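Local coordinates for cytosine deaminase (Klebsiella pneumoniae, PDB 4R85) that catalyses the hydrolytic deamination of 5-methylcytosine, as an iron-containing member of the amidohydrolase family, at the interface of chains A and B. Coordinates in Å, arbitrary orientation; residue numbers count along the deposited sequence, not the author numbering. Chains: chain A/B, Cytosine deaminase.

The interface of chains A and B. Residues chain A 272, 315, 317, 324; chain B 327, 331, 336.
A:Tyr315 meets B:His331 at a two-fold symmetric interface between two amidohydrolase-fold subunits, a dimer seen in the crystal that may also be the working form. The example shows how, through a small polar network, helix 322-332 of chain B meets both its own counterpart and a loop of chain A. Among the hydrogen bonds, the phenol OH of A:Tyr315 lies 2.5 Å from NE2 of B:His331, in the plane of the imidazole; which of the two donates is not decided. At the other end of that ring, ND1 of B:His331 donates to the backbone O of B:Asp327, one helical turn earlier, at 2.7 Å. The donor stands above that carbonyl's plane, and the bond fixes the imidazole's rotation, with NE2 turned towards chain A. NH2 of A:Arg324 also donates to the phenol OH of A:Tyr315, at 3.3 Å, which would probably favour a more acidic hydroxyl.

The salt bridge uses the other terminal nitrogen: NH1 of A:Arg324 reaches OD1 of B:Asp327 at 3.0 Å, on its syn lone pair. The bond runs in the guanidinium plane, although the carboxylate is turned 58° from it. A bend at chi3 (58°) turns the N-H edge of the guanidinium towards both the phenol oxygen and the carboxylate.

Apolar packing flanks this network. CD1 of A:Leu317 touches CD2 of B:Leu336 at 3.7 Å and CE1 of B:His331 at 3.8 Å. Within chain B, CD1 of B:Leu336 sits over the centre of one imidazole face, backing the histidine.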
ATOM      1  N   THR A 272       2.062   6.864  -3.814  1.00 15.87           N
ATOM      2  CA  THR A 272       2.218   6.931  -2.364  1.00 18.82           C
ATOM      3  C   THR A 272       2.551   8.357  -1.941  1.00 17.17           C
ATOM      4  O   THR A 272       2.095   8.827  -0.908  1.00 13.28           O
ATOM      5  CB  THR A 272       3.292   5.962  -1.806  1.00 13.90           C
ATOM      6  OG1 THR A 272       4.569   6.238  -2.405  1.00 16.77           O
ATOM      7  CG2 THR A 272       2.897   4.521  -2.074  1.00 23.99           C
ATOM      8  N   TYR A 315       8.317  13.027   2.749  1.00 15.31           N
ATOM      9  CA  TYR A 315       7.723  11.707   2.923  1.00 13.98           C
ATOM     10  C   TYR A 315       8.555  10.854   3.879  1.00 12.93           C
ATOM     11  O   TYR A 315       9.717  10.574   3.610  1.00 16.78           O
ATOM     12  CB  TYR A 315       7.617  11.043   1.545  1.00 10.79           C
ATOM     13  CG  TYR A 315       6.978   9.673   1.534  1.00 15.75           C
ATOM     14  CD1 TYR A 315       7.758   8.523   1.444  1.00 13.83           C
ATOM     15  CD2 TYR A 315       5.596   9.528   1.589  1.00 17.84           C
ATOM     16  CE1 TYR A 315       7.180   7.262   1.404  1.00 16.12           C
ATOM     17  CE2 TYR A 315       5.005   8.264   1.550  1.00 18.23           C
ATOM     18  CZ  TYR A 315       5.802   7.139   1.458  1.00 16.65           C
ATOM     19  OH  TYR A 315       5.225   5.883   1.425  1.00 16.45           O
ATOM     20  N   LEU A 317       8.416   7.719   4.957  1.00 13.73           N
ATOM     21  CA  LEU A 317       8.597   6.280   4.765  1.00 16.75           C
ATOM     22  C   LEU A 317       9.458   5.971   3.536  1.00 14.99           C
ATOM     23  O   LEU A 317      10.254   6.816   3.106  1.00 13.76           O
ATOM     24  CB  LEU A 317       7.240   5.572   4.710  1.00 15.45           C
ATOM     25  CG  LEU A 317       6.450   5.650   6.027  1.00 16.25           C
ATOM     26  CD1 LEU A 317       5.059   5.039   5.853  1.00 18.78           C
ATOM     27  CD2 LEU A 317       7.195   4.946   7.152  1.00 17.08           C
ATOM     28  N   ARG A 324       5.536  -2.095  -3.855  1.00 17.83           N
ATOM     29  CA  ARG A 324       4.650  -1.483  -2.880  1.00 13.08           C
ATOM     30  C   ARG A 324       3.946  -0.296  -3.541  1.00 12.32           C
ATOM     31  O   ARG A 324       2.755  -0.073  -3.328  1.00 13.21           O
ATOM     32  CB  ARG A 324       5.437  -1.027  -1.636  1.00 17.87           C
ATOM     33  CG  ARG A 324       4.561  -0.660  -0.441  1.00 22.74           C
ATOM     34  CD  ARG A 324       5.397  -0.168   0.763  1.00 28.11           C
ATOM     35  NE  ARG A 324       6.205   0.989   0.388  1.00 28.71           N
ATOM     36  CZ  ARG A 324       5.866   2.253   0.614  1.00 23.00           C
ATOM     37  NH1 ARG A 324       4.736   2.545   1.251  1.00 19.81           N
ATOM     38  NH2 ARG A 324       6.663   3.232   0.204  1.00 19.98           N
TER
ATOM     39  N   ASP B 327      -0.178   0.278   6.333  1.00 14.77           N
ATOM     40  CA  ASP B 327       0.495   1.199   5.425  1.00 13.68           C
ATOM     41  C   ASP B 327      -0.520   2.020   4.610  1.00 14.57           C
ATOM     42  O   ASP B 327      -0.464   3.259   4.587  1.00 14.19           O
ATOM     43  CB  ASP B 327       1.414   0.404   4.492  1.00 17.03           C
ATOM     44  CG  ASP B 327       2.324   1.289   3.670  1.00 27.65           C
ATOM     45  OD1 ASP B 327       2.422   1.057   2.446  1.00 30.43           O
ATOM     46  OD2 ASP B 327       2.958   2.200   4.253  1.00 30.74           O
ATOM     47  N   HIS B 331      -1.434   6.204   4.893  1.00 14.70           N
ATOM     48  CA  HIS B 331      -1.312   7.093   3.739  1.00 11.11           C
ATOM     49  C   HIS B 331      -2.640   7.784   3.423  1.00 13.95           C
ATOM     50  O   HIS B 331      -2.708   9.011   3.328  1.00 12.22           O
ATOM     51  CB  HIS B 331      -0.847   6.322   2.486  1.00 12.43           C
ATOM     52  CG  HIS B 331       0.613   6.001   2.468  1.00 13.94           C
ATOM     53  ND1 HIS B 331       1.174   5.024   3.265  1.00 15.67           N
ATOM     54  CD2 HIS B 331       1.629   6.517   1.736  1.00 12.19           C
ATOM     55  CE1 HIS B 331       2.471   4.954   3.025  1.00 12.65           C
ATOM     56  NE2 HIS B 331       2.774   5.850   2.103  1.00 15.92           N
ATOM     57  N   LEU B 336       0.715  10.213   8.611  1.00 11.69           N
ATOM     58  CA  LEU B 336       2.142   9.917   8.486  1.00 15.91           C
ATOM     59  C   LEU B 336       2.968  10.925   9.268  1.00 17.45           C
ATOM     60  O   LEU B 336       4.159  11.119   9.007  1.00 17.19           O
ATOM     61  CB  LEU B 336       2.568   9.883   7.014  1.00 14.35           C
ATOM     62  CG  LEU B 336       2.039   8.664   6.251  1.00 15.86           C
ATOM     63  CD1 LEU B 336       2.524   8.667   4.804  1.00 21.53           C
ATOM     64  CD2 LEU B 336       2.474   7.379   6.955  1.00 17.50           C
TER